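Local coordinates for protein putative glucoamylase (Bacteroides caccae ATCC 43185, PDB 4QT9) that probably hydrolyses glycosidic bonds of glucose-containing carbohydrates, as a putative glucoamylase built on an alpha/alpha toroid, at residues 174-179 / 221-226; 183-188 / 201-206; 207-212 / 230-235. All coordinates share one frame; numbering follows the deposited sequence. Where two conformers were deposited one is given.

Contact 1 of 3, residues 174-179 / 221-226; sequences DWDWYR and HGVPAA
Asp174 lies over one face of the His221 imidazole where the loop after helix 157-172 of this alpha/alpha toroid meets the turn that leads into helix 225-232. Carboxylate and ring planes are stacked, 27° apart, with Asp174 CG 3.7 Å from His221 ND1 and offset toward the rim; Asp174 CB adds a CH-pi contact over the same ring. Asp174 CG is anti to its backbone N (chi1 -168°), which puts it over the imidazole. OD1 also accepts from Trp177 N, met from above the carboxylate plane, in an Asx motif just ahead of the 3-10 segment 176-179.

One weak backbone bond joins the segments, from Asp176 N to His221 O at 3.3 Å. The same carbonyl oxygen lies at the edge of the Trp175 indole, whose side chain packs against helices 135-152 and 209-217.

Apolar contact continues through Val223, whose CG1 rests 3.8 Å from Asp176 CA and 3.9 Å from Arg179 CD.

Charge is handled within 174-179: Arg179 NH1 forms a salt bridge with Asp176 OD1 at 2.9 Å, received on the syn side of the carboxylate and in the guanidinium plane. Arg179 NE is bonded to Gln183 O. The guanidinium and the Pro224 ring reach toward each other tip to tip, Pro224 CD sitting over one guanidinium face, 3.4 Å from Arg179 NH1.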
loop_
_atom_site.group_PDB
_atom_site.type_symbol
_atom_site.label_atom_id
_atom_site.label_comp_id
_atom_site.label_asym_id
_atom_site.label_seq_id
_atom_site.Cartn_x
_atom_site.Cartn_y
_atom_site.Cartn_z
ATOM N N ASP A 174 -19.725 -0.948 -4.342
ATOM C CA ASP A 174 -20.366 -0.202 -5.434
ATOM C C ASP A 174 -19.427 0.914 -5.941
ATOM O O ASP A 174 -19.606 2.095 -5.588
ATOM C CB ASP A 174 -21.737 0.358 -5.015
ATOM C CG ASP A 174 -22.597 0.904 -6.169
ATOM O OD1 ASP A 174 -22.054 1.110 -7.282
ATOM O OD2 ASP A 174 -23.797 1.130 -5.957
ATOM N N TRP A 175 -18.427 0.532 -6.774
ATOM C CA TRP A 175 -17.450 1.501 -7.314
ATOM C C TRP A 175 -18.171 2.582 -8.132
ATOM O O TRP A 175 -17.835 3.765 -8.031
ATOM C CB TRP A 175 -16.379 0.810 -8.193
ATOM C CG TRP A 175 -15.751 -0.390 -7.555
ATOM C CD1 TRP A 175 -16.179 -1.682 -7.636
ATOM C CD2 TRP A 175 -14.622 -0.393 -6.657
ATOM N NE1 TRP A 175 -15.355 -2.503 -6.894
ATOM C CE2 TRP A 175 -14.388 -1.736 -6.285
ATOM C CE3 TRP A 175 -13.744 0.605 -6.183
ATOM C CZ2 TRP A 175 -13.342 -2.103 -5.414
ATOM C CZ3 TRP A 175 -12.717 0.244 -5.312
ATOM C CH2 TRP A 175 -12.502 -1.096 -4.966
ATOM N N ASP A 176 -19.201 2.165 -8.901
ATOM C CA ASP A 176 -19.951 3.040 -9.786
ATOM C C ASP A 176 -20.639 4.169 -9.015
ATOM O O ASP A 176 -20.762 5.264 -9.553
ATOM C CB ASP A 176 -20.962 2.225 -10.605
ATOM C CG ASP A 176 -21.719 3.047 -11.615
ATOM O OD1 ASP A 176 -21.198 3.230 -12.741
ATOM O OD2 ASP A 176 -22.841 3.498 -11.289
ATOM N N TRP A 177 -21.080 3.923 -7.783
ATOM C CA TRP A 177 -21.685 4.982 -6.962
ATOM C C TRP A 177 -20.743 6.192 -6.821
ATOM O O TRP A 177 -21.198 7.327 -6.829
ATOM C CB TRP A 177 -22.037 4.451 -5.553
ATOM C CG TRP A 177 -22.480 5.528 -4.610
ATOM C CD1 TRP A 177 -21.696 6.220 -3.737
ATOM C CD2 TRP A 177 -23.754 6.179 -4.609
ATOM N NE1 TRP A 177 -22.427 7.223 -3.139
ATOM C CE2 TRP A 177 -23.704 7.199 -3.633
ATOM C CE3 TRP A 177 -24.967 5.949 -5.287
ATOM C CZ2 TRP A 177 -24.809 7.997 -3.324
ATOM C CZ3 TRP A 177 -26.073 6.730 -4.968
ATOM C CH2 TRP A 177 -25.984 7.753 -4.011
ATOM N N TYR A 178 -19.443 5.939 -6.666
ATOM C CA TYR A 178 -18.426 6.943 -6.420
ATOM C C TYR A 178 -18.082 7.768 -7.677
ATOM O O TYR A 178 -17.197 8.604 -7.624
ATOM C CB TYR A 178 -17.203 6.275 -5.783
ATOM C CG TYR A 178 -17.461 5.917 -4.324
ATOM C CD1 TYR A 178 -18.237 4.812 -3.983
ATOM C CD2 TYR A 178 -16.954 6.702 -3.289
ATOM C CE1 TYR A 178 -18.548 4.525 -2.650
ATOM C CE2 TYR A 178 -17.240 6.411 -1.954
ATOM C CZ TYR A 178 -18.072 5.340 -1.643
ATOM O OH TYR A 178 -18.365 5.029 -0.334
ATOM N N ARG A 179 -18.858 7.612 -8.774
ATOM C CA ARG A 179 -18.743 8.440 -9.958
ATOM C C ARG A 179 -19.616 9.685 -9.767
ATOM O O ARG A 179 -19.704 10.505 -10.686
ATOM C CB ARG A 179 -19.187 7.689 -11.226
ATOM C CG ARG A 179 -18.324 6.515 -11.668
ATOM C CD ARG A 179 -19.059 5.754 -12.763
ATOM N NE ARG A 179 -19.262 6.563 -13.972
ATOM C CZ ARG A 179 -20.143 6.285 -14.923
ATOM N NH1 ARG A 179 -20.939 5.232 -14.811
ATOM N NH2 ARG A 179 -20.247 7.069 -15.992
ATOM N N HIS A 221 -20.574 -3.916 -10.089
ATOM C CA HIS A 221 -20.710 -2.461 -10.131
ATOM C C HIS A 221 -19.518 -1.823 -10.818
ATOM O O HIS A 221 -19.024 -0.777 -10.384
ATOM C CB HIS A 221 -20.881 -1.911 -8.702
ATOM C CG HIS A 221 -22.061 -2.492 -7.973
ATOM N ND1 HIS A 221 -23.354 -2.088 -8.251
ATOM C CD2 HIS A 221 -22.093 -3.390 -6.960
ATOM C CE1 HIS A 221 -24.132 -2.784 -7.439
ATOM N NE2 HIS A 221 -23.414 -3.587 -6.649
ATOM N N GLY A 222 -19.063 -2.471 -11.890
ATOM C CA GLY A 222 -17.940 -2.018 -12.709
ATOM C C GLY A 222 -18.212 -0.696 -13.400
ATOM O O GLY A 222 -19.361 -0.370 -13.708
ATOM N N VAL A 223 -17.162 0.091 -13.619
ATOM C CA VAL A 223 -17.331 1.385 -14.245
ATOM C C VAL A 223 -16.974 1.327 -15.747
ATOM O O VAL A 223 -16.149 0.491 -16.141
ATOM C CB VAL A 223 -16.500 2.478 -13.514
ATOM C CG1 VAL A 223 -16.899 2.579 -12.049
ATOM C CG2 VAL A 223 -15.002 2.256 -13.671
ATOM N N PRO A 224 -17.542 2.243 -16.579
ATOM C CA PRO A 224 -17.122 2.307 -18.007
ATOM C C PRO A 224 -15.633 2.643 -18.154
ATOM O O PRO A 224 -15.086 3.298 -17.272
ATOM C CB PRO A 224 -17.960 3.448 -18.584
ATOM C CG PRO A 224 -18.987 3.766 -17.579
ATOM C CD PRO A 224 -18.532 3.290 -16.253
ATOM N N ALA A 225 -14.989 2.262 -19.288
ATOM C CA ALA A 225 -13.572 2.582 -19.531
ATOM C C ALA A 225 -13.338 4.084 -19.563
ATOM O O ALA A 225 -12.260 4.524 -19.169
ATOM C CB ALA A 225 -13.084 1.957 -20.818
ATOM N N ALA A 226 -14.362 4.871 -19.965
ATOM C CA ALA A 226 -14.285 6.345 -20.023
ATOM C C ALA A 226 -13.897 6.943 -18.658
ATOM O O ALA A 226 -13.217 7.969 -18.604
ATOM C CB ALA A 226 -15.611 6.926 -20.498
#

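Contact 2 of 3, residues 183-188 / 201-206; sequences QNVLYW and PIHGYN
The Tyr187 phenol carries Pro201 over one face, with Pro201 CB offset toward the rim and 3.9 Å from Tyr187 CE2, a CH-pi contact 18° off the ring normal. At the edge of the same ring, in its plane, lies Gln183 OE1, which accepts a 2.9 Å hydrogen bond from Tyr187 OH; the ring is thus held both at its hydroxyl end and across a face. In one of the two conformers modelled for Ile202, the Trp188 indole meets it obliquely, Trp188 CE3 lying 3.7 Å from Ile202 CG1, the two side chains crossing at about a right angle; there Ile202 CD1 is also 3.6 Å from Trp188 CA. The His203 imidazole touches Val185 CG2 obliquely through CE1, while its ND1 is bonded to Gly231 O of helix 225-232.

Val185 CG2 stands anti to its backbone N and beside the carbonyl carbon, a rotation that brings it to 3.7 Å from Pro201 CB. Between these side chains a single beta bridge, Tyr187 with Pro201, joins the loops before and after strand 189-190, between helices 157-172 and 209-217 of the alpha/alpha toroid. Its bond runs from Ile202 N to Leu186 O, at 2.9 Å and with a nearly straight N-H...O angle of 167°, the donor nearly along the C=O axis. Helix 135-152 covers Leu186, Trp188 and Ile202, and helix 209-217 lies against Val185, Leu186 and Ile202.

Proline has no N-H to offer, and in this bridge the amide of the next residue, Ile202, does the donating. One short, straight bond joins the backbones directly, and Tyr212 OH, bonded to Leu186 N and Ile202 O, links them a second time; aliphatic and aromatic carbons supply the rest.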
loop_
_atom_site.group_PDB
_atom_site.type_symbol
_atom_site.label_atom_id
_atom_site.label_comp_id
_atom_site.label_asym_id
_atom_site.label_seq_id
_atom_site.Cartn_x
_atom_site.Cartn_y
_atom_site.Cartn_z
ATOM N N GLN A 183 -20.449 10.597 -13.489
ATOM C CA GLN A 183 -19.354 11.372 -14.076
ATOM C C GLN A 183 -18.274 10.388 -14.546
ATOM O O GLN A 183 -18.299 9.230 -14.127
ATOM C CB GLN A 183 -18.807 12.401 -13.049
ATOM C CG GLN A 183 -19.866 13.411 -12.572
ATOM C CD GLN A 183 -19.300 14.473 -11.672
ATOM O OE1 GLN A 183 -18.114 14.755 -11.693
ATOM N NE2 GLN A 183 -20.133 15.086 -10.848
ATOM N N ASN A 184 -17.371 10.808 -15.427
ATOM C CA ASN A 184 -16.299 9.912 -15.905
ATOM C C ASN A 184 -15.023 10.127 -15.097
ATOM O O ASN A 184 -13.974 10.508 -15.614
ATOM C CB ASN A 184 -16.072 10.076 -17.407
ATOM C CG ASN A 184 -17.234 9.534 -18.187
ATOM O OD1 ASN A 184 -17.749 8.441 -17.909
ATOM N ND2 ASN A 184 -17.712 10.302 -19.126
ATOM N N VAL A 185 -15.138 9.862 -13.794
ATOM C CA VAL A 185 -14.079 10.022 -12.785
ATOM C C VAL A 185 -14.573 9.350 -11.509
ATOM O O VAL A 185 -15.790 9.215 -11.321
ATOM C CB VAL A 185 -13.748 11.535 -12.564
ATOM C CG1 VAL A 185 -14.931 12.285 -11.926
ATOM C CG2 VAL A 185 -12.459 11.727 -11.752
ATOM N N LEU A 186 -13.648 8.961 -10.628
ATOM C CA LEU A 186 -13.996 8.404 -9.325
ATOM C C LEU A 186 -13.652 9.408 -8.243
ATOM O O LEU A 186 -12.557 9.963 -8.257
ATOM C CB LEU A 186 -13.254 7.074 -9.065
ATOM C CG LEU A 186 -13.654 5.904 -9.951
ATOM C CD1 LEU A 186 -12.630 4.793 -9.856
ATOM C CD2 LEU A 186 -15.059 5.408 -9.584
ATOM N N TYR A 187 -14.577 9.635 -7.311
ATOM C CA TYR A 187 -14.349 10.509 -6.157
ATOM C C TYR A 187 -13.780 9.685 -5.006
ATOM O O TYR A 187 -14.127 8.511 -4.835
ATOM C CB TYR A 187 -15.644 11.221 -5.741
ATOM C CG TYR A 187 -15.991 12.374 -6.653
ATOM C CD1 TYR A 187 -16.609 12.157 -7.885
ATOM C CD2 TYR A 187 -15.706 13.686 -6.287
ATOM C CE1 TYR A 187 -16.912 13.217 -8.739
ATOM C CE2 TYR A 187 -15.997 14.753 -7.137
ATOM C CZ TYR A 187 -16.615 14.515 -8.355
ATOM O OH TYR A 187 -16.929 15.562 -9.177
ATOM N N TRP A 188 -12.877 10.289 -4.226
ATOM C CA TRP A 188 -12.215 9.627 -3.120
ATOM C C TRP A 188 -13.196 9.248 -1.995
ATOM O O TRP A 188 -13.117 8.132 -1.462
ATOM C CB TRP A 188 -11.108 10.559 -2.557
ATOM C CG TRP A 188 -10.036 9.861 -1.769
ATOM C CD1 TRP A 188 -10.211 9.038 -0.688
ATOM C CD2 TRP A 188 -8.617 10.047 -1.907
ATOM N NE1 TRP A 188 -8.991 8.647 -0.187
ATOM C CE2 TRP A 188 -7.995 9.280 -0.893
ATOM C CE3 TRP A 188 -7.807 10.795 -2.792
ATOM C CZ2 TRP A 188 -6.600 9.199 -0.768
ATOM C CZ3 TRP A 188 -6.430 10.681 -2.696
ATOM C CH2 TRP A 188 -5.837 9.890 -1.695
ATOM N N PRO A 201 -12.142 14.542 -6.861
ATOM C CA PRO A 201 -12.101 13.583 -8.000
ATOM C C PRO A 201 -10.639 13.146 -8.211
ATOM O O PRO A 201 -9.767 14.001 -8.150
ATOM C CB PRO A 201 -12.684 14.383 -9.163
ATOM C CG PRO A 201 -12.464 15.818 -8.803
ATOM C CD PRO A 201 -12.262 15.944 -7.320
ATOM N N ILE A 202 -10.347 11.844 -8.402
ATOM C CA ILE A 202 -8.945 11.406 -8.470
ATOM C C ILE A 202 -8.374 11.391 -9.896
ATOM O O ILE A 202 -8.819 10.634 -10.777
ATOM C CB ILE A 202 -8.745 10.046 -7.744
ATOM C CG1 ILE A 202 -9.020 10.210 -6.244
ATOM C CG2 ILE A 202 -7.344 9.464 -7.974
ATOM C CD1 ILE A 202 -9.656 9.017 -5.606
ATOM N N HIS A 203 -7.335 12.217 -10.093
ATOM C CA HIS A 203 -6.631 12.323 -11.359
ATOM C C HIS A 203 -5.211 11.789 -11.171
ATOM O O HIS A 203 -4.618 12.017 -10.122
ATOM C CB HIS A 203 -6.620 13.786 -11.873
ATOM C CG HIS A 203 -7.983 14.415 -11.987
ATOM N ND1 HIS A 203 -8.955 13.899 -12.837
ATOM C CD2 HIS A 203 -8.485 15.503 -11.359
ATOM C CE1 HIS A 203 -10.005 14.696 -12.700
ATOM N NE2 HIS A 203 -9.763 15.679 -11.824
ATOM N N GLY A 204 -4.666 11.091 -12.168
ATOM C CA GLY A 204 -3.303 10.571 -12.031
ATOM C C GLY A 204 -2.219 11.578 -12.373
ATOM O O GLY A 204 -2.526 12.632 -12.923
ATOM N N TYR A 205 -0.934 11.274 -12.098
ATOM C CA TYR A 205 -0.509 10.045 -11.438
ATOM C C TYR A 205 -0.327 10.300 -9.947
ATOM O O TYR A 205 0.206 11.335 -9.549
ATOM C CB TYR A 205 0.813 9.476 -12.059
ATOM C CG TYR A 205 1.200 8.143 -11.443
ATOM C CD1 TYR A 205 0.653 6.951 -11.910
ATOM C CD2 TYR A 205 2.054 8.081 -10.346
ATOM C CE1 TYR A 205 0.941 5.733 -11.293
ATOM C CE2 TYR A 205 2.349 6.871 -9.720
ATOM C CZ TYR A 205 1.775 5.702 -10.186
ATOM O OH TYR A 205 2.087 4.511 -9.572
ATOM N N ASN A 206 -0.742 9.332 -9.137
ATOM C CA ASN A 206 -0.563 9.310 -7.679
ATOM C C ASN A 206 -0.642 7.832 -7.270
ATOM O O ASN A 206 -0.670 6.964 -8.132
ATOM C CB ASN A 206 -1.533 10.271 -6.894
ATOM C CG ASN A 206 -3.006 9.987 -7.063
ATOM O OD1 ASN A 206 -3.416 8.872 -7.360
ATOM N ND2 ASN A 206 -3.841 10.988 -6.873
#

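Contact 3 of 3, residues 207-212 / 230-235; sequences ECMIMY and DGWAQN
Trp232 holds CG anti to its backbone N (chi1 173°), and its indole extends from helix 225-232 to the first turn of helix 209-217, where Tyr212 has CG anti to its own carbonyl carbon and beside the backbone N, a torsion that places Tyr212 CG 3.9 Å from Trp232 CB.

The CB of Trp232 sits over the centre of the Tyr212 ring, 3.7 Å from Tyr212 CD2, in a CH-pi contact only 6° off the ring normal. Farther out, Trp232 CE3 touches Tyr212 CE2 at 3.6 Å; the phenol and the five-membered ring of the indole are oblique, their planes at 49°. The six-membered ring of the indole is covered by the start of helix 209-217. Selenomethionine Met209 places its CA over one face of that ring, offset toward the rim, with its N 3.4 Å from Trp232 CH2 and its CB 3.6 Å from Trp232 CZ2. Its selenium lies obliquely beside the five-membered ring in a Met-aromatic contact, and Cys208 CB adds a contact 4.1 Å from Trp232 CZ3.

An alanine in place of Trp232 would probably open a gap beside Met209 and Cys208 and leave the Tyr212 rim without its indole neighbour, although CB would still cover the phenol.

The polar end of Tyr212 is used elsewhere: its OH bonds to Ile202 O and Leu186 N, joining this core to the loops before it. Tyr228, one turn earlier on helix 225-232, also meets the Trp232 ring. The contact thus packs helices 209-217 and 225-232, consecutive in the chain, against each other, in keeping with the alpha/alpha toroid fold.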
loop_
_atom_site.group_PDB
_atom_site.type_symbol
_atom_site.label_atom_id
_atom_site.label_comp_id
_atom_site.label_asym_id
_atom_site.label_seq_id
_atom_site.Cartn_x
_atom_site.Cartn_y
_atom_site.Cartn_z
ATOM N N GLU A 207 -0.689 7.533 -5.994
ATOM C CA GLU A 207 -0.708 6.152 -5.479
ATOM C C GLU A 207 -2.018 5.353 -5.786
ATOM O O GLU A 207 -2.080 4.168 -5.434
ATOM C CB GLU A 207 -0.492 6.201 -3.958
ATOM C CG GLU A 207 -1.702 6.681 -3.175
ATOM C CD GLU A 207 -1.850 8.170 -2.935
ATOM O OE1 GLU A 207 -1.547 8.956 -3.857
ATOM O OE2 GLU A 207 -2.303 8.554 -1.832
ATOM N N CYS A 208 -3.047 5.987 -6.396
ATOM C CA CYS A 208 -4.407 5.416 -6.523
ATOM C C CYS A 208 -4.728 4.651 -7.816
ATOM O O CYS A 208 -5.902 4.370 -7.998
ATOM C CB CYS A 208 -5.447 6.512 -6.293
ATOM S SG CYS A 208 -5.141 7.517 -4.814
HETATM N N MSE A 209 -3.756 4.274 -8.682
HETATM C CA MSE A 209 -4.090 3.611 -9.952
HETATM C C MSE A 209 -4.928 2.309 -9.787
HETATM O O MSE A 209 -5.899 2.147 -10.521
HETATM C CB MSE A 209 -2.846 3.318 -10.815
HETATM C CG MSE A 209 -3.197 2.869 -12.247
HETATM SE SE MSE A 209 -1.608 2.874 -13.380
HETATM C CE MSE A 209 -0.898 1.178 -12.916
ATOM N N ILE A 210 -4.564 1.407 -8.842
ATOM C CA ILE A 210 -5.249 0.130 -8.605
ATOM C C ILE A 210 -6.761 0.354 -8.307
ATOM O O ILE A 210 -7.585 -0.524 -8.577
ATOM C CB ILE A 210 -4.526 -0.721 -7.493
ATOM C CG1 ILE A 210 -4.873 -2.232 -7.554
ATOM C CG2 ILE A 210 -4.745 -0.176 -6.065
ATOM C CD1 ILE A 210 -4.558 -2.945 -8.939
HETATM N N MSE A 211 -7.126 1.529 -7.777
HETATM C CA MSE A 211 -8.542 1.836 -7.506
HETATM C C MSE A 211 -9.361 1.889 -8.833
HETATM O O MSE A 211 -10.468 1.369 -8.877
HETATM C CB MSE A 211 -8.661 3.153 -6.722
HETATM C CG MSE A 211 -10.089 3.484 -6.331
HETATM SE SE MSE A 211 -10.237 5.387 -5.968
HETATM C CE MSE A 211 -9.401 6.074 -7.519
ATOM N N TYR A 212 -8.802 2.496 -9.899
ATOM C CA TYR A 212 -9.437 2.517 -11.229
ATOM C C TYR A 212 -9.408 1.136 -11.871
ATOM O O TYR A 212 -10.351 0.795 -12.574
ATOM C CB TYR A 212 -8.713 3.519 -12.157
ATOM C CG TYR A 212 -9.201 4.935 -11.981
ATOM C CD1 TYR A 212 -10.296 5.407 -12.693
ATOM C CD2 TYR A 212 -8.593 5.795 -11.074
ATOM C CE1 TYR A 212 -10.780 6.697 -12.496
ATOM C CE2 TYR A 212 -9.085 7.082 -10.853
ATOM C CZ TYR A 212 -10.186 7.524 -11.561
ATOM O OH TYR A 212 -10.652 8.803 -11.395
ATOM N N ASP A 230 -11.005 9.448 -19.176
ATOM C CA ASP A 230 -11.364 10.857 -18.918
ATOM C C ASP A 230 -10.965 11.322 -17.511
ATOM O O ASP A 230 -10.617 12.489 -17.356
ATOM C CB ASP A 230 -12.889 11.115 -19.098
ATOM C CG ASP A 230 -13.513 10.820 -20.461
ATOM O OD1 ASP A 230 -12.781 10.357 -21.374
ATOM O OD2 ASP A 230 -14.733 11.054 -20.619
ATOM N N GLY A 231 -11.103 10.456 -16.497
ATOM C CA GLY A 231 -10.826 10.780 -15.094
ATOM C C GLY A 231 -9.407 10.559 -14.626
ATOM O O GLY A 231 -8.728 11.520 -14.231
ATOM N N TRP A 232 -8.943 9.300 -14.622
ATOM C CA TRP A 232 -7.562 9.053 -14.184
ATOM C C TRP A 232 -6.500 9.681 -15.122
ATOM O O TRP A 232 -5.573 10.357 -14.655
ATOM C CB TRP A 232 -7.280 7.557 -14.053
ATOM C CG TRP A 232 -5.836 7.223 -13.762
ATOM C CD1 TRP A 232 -4.908 6.765 -14.648
ATOM C CD2 TRP A 232 -5.171 7.304 -12.487
ATOM N NE1 TRP A 232 -3.727 6.482 -13.996
ATOM C CE2 TRP A 232 -3.848 6.845 -12.674
ATOM C CE3 TRP A 232 -5.554 7.758 -11.206
ATOM C CZ2 TRP A 232 -2.904 6.813 -11.622
ATOM C CZ3 TRP A 232 -4.621 7.732 -10.169
ATOM C CH2 TRP A 232 -3.325 7.228 -10.371
ATOM N N ALA A 233 -6.608 9.401 -16.426
ATOM C CA ALA A 233 -5.639 9.828 -17.422
ATOM C C ALA A 233 -5.893 11.235 -17.979
ATOM O O ALA A 233 -4.995 11.801 -18.607
ATOM C CB ALA A 233 -5.617 8.836 -18.558
ATOM N N GLN A 234 -7.098 11.796 -17.740
ATOM C CA GLN A 234 -7.542 13.095 -18.272
ATOM C C GLN A 234 -7.160 13.232 -19.774
ATOM O O GLN A 234 -6.512 14.205 -20.186
ATOM C CB GLN A 234 -7.016 14.268 -17.433
ATOM C CG GLN A 234 -7.679 14.340 -16.072
ATOM C CD GLN A 234 -7.205 15.560 -15.333
ATOM O OE1 GLN A 234 -6.043 15.667 -14.976
ATOM N NE2 GLN A 234 -8.077 16.541 -15.143
ATOM N N ASN A 235 -7.496 12.174 -20.545
ATOM C CA ASN A 235 -7.334 12.012 -21.993
ATOM C C ASN A 235 -5.890 12.222 -22.467
ATOM O O ASN A 235 -5.671 12.797 -23.541
ATOM C CB ASN A 235 -8.304 12.945 -22.740
ATOM C CG ASN A 235 -9.734 12.699 -22.314
ATOM O OD1 ASN A 235 -10.309 11.642 -22.591
ATOM N ND2 ASN A 235 -10.287 13.603 -21.511
#

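From the N terminus, the chain leaves helix 157-172 and enters contact 1 at 174-179, whose partner 221-226 comes only after helix 209-217. Inside the loop so closed, contact 2 is nested, 183-188 meeting 201-206 around strand 189-190. Contact 3 opens just after contact 2 closes, and its segments alternate with those of contact 1, so those two loops cross; both use helix 225-232. Tyr178 O and Tyr187 N, 2.8 Å apart, join contacts 1 and 2, while Gly204 N and Trp232 O, 2.7 Å apart, join contacts 2 and 3. Together they tie the loops around strand 189-190 to helices 209-217 and 225-232.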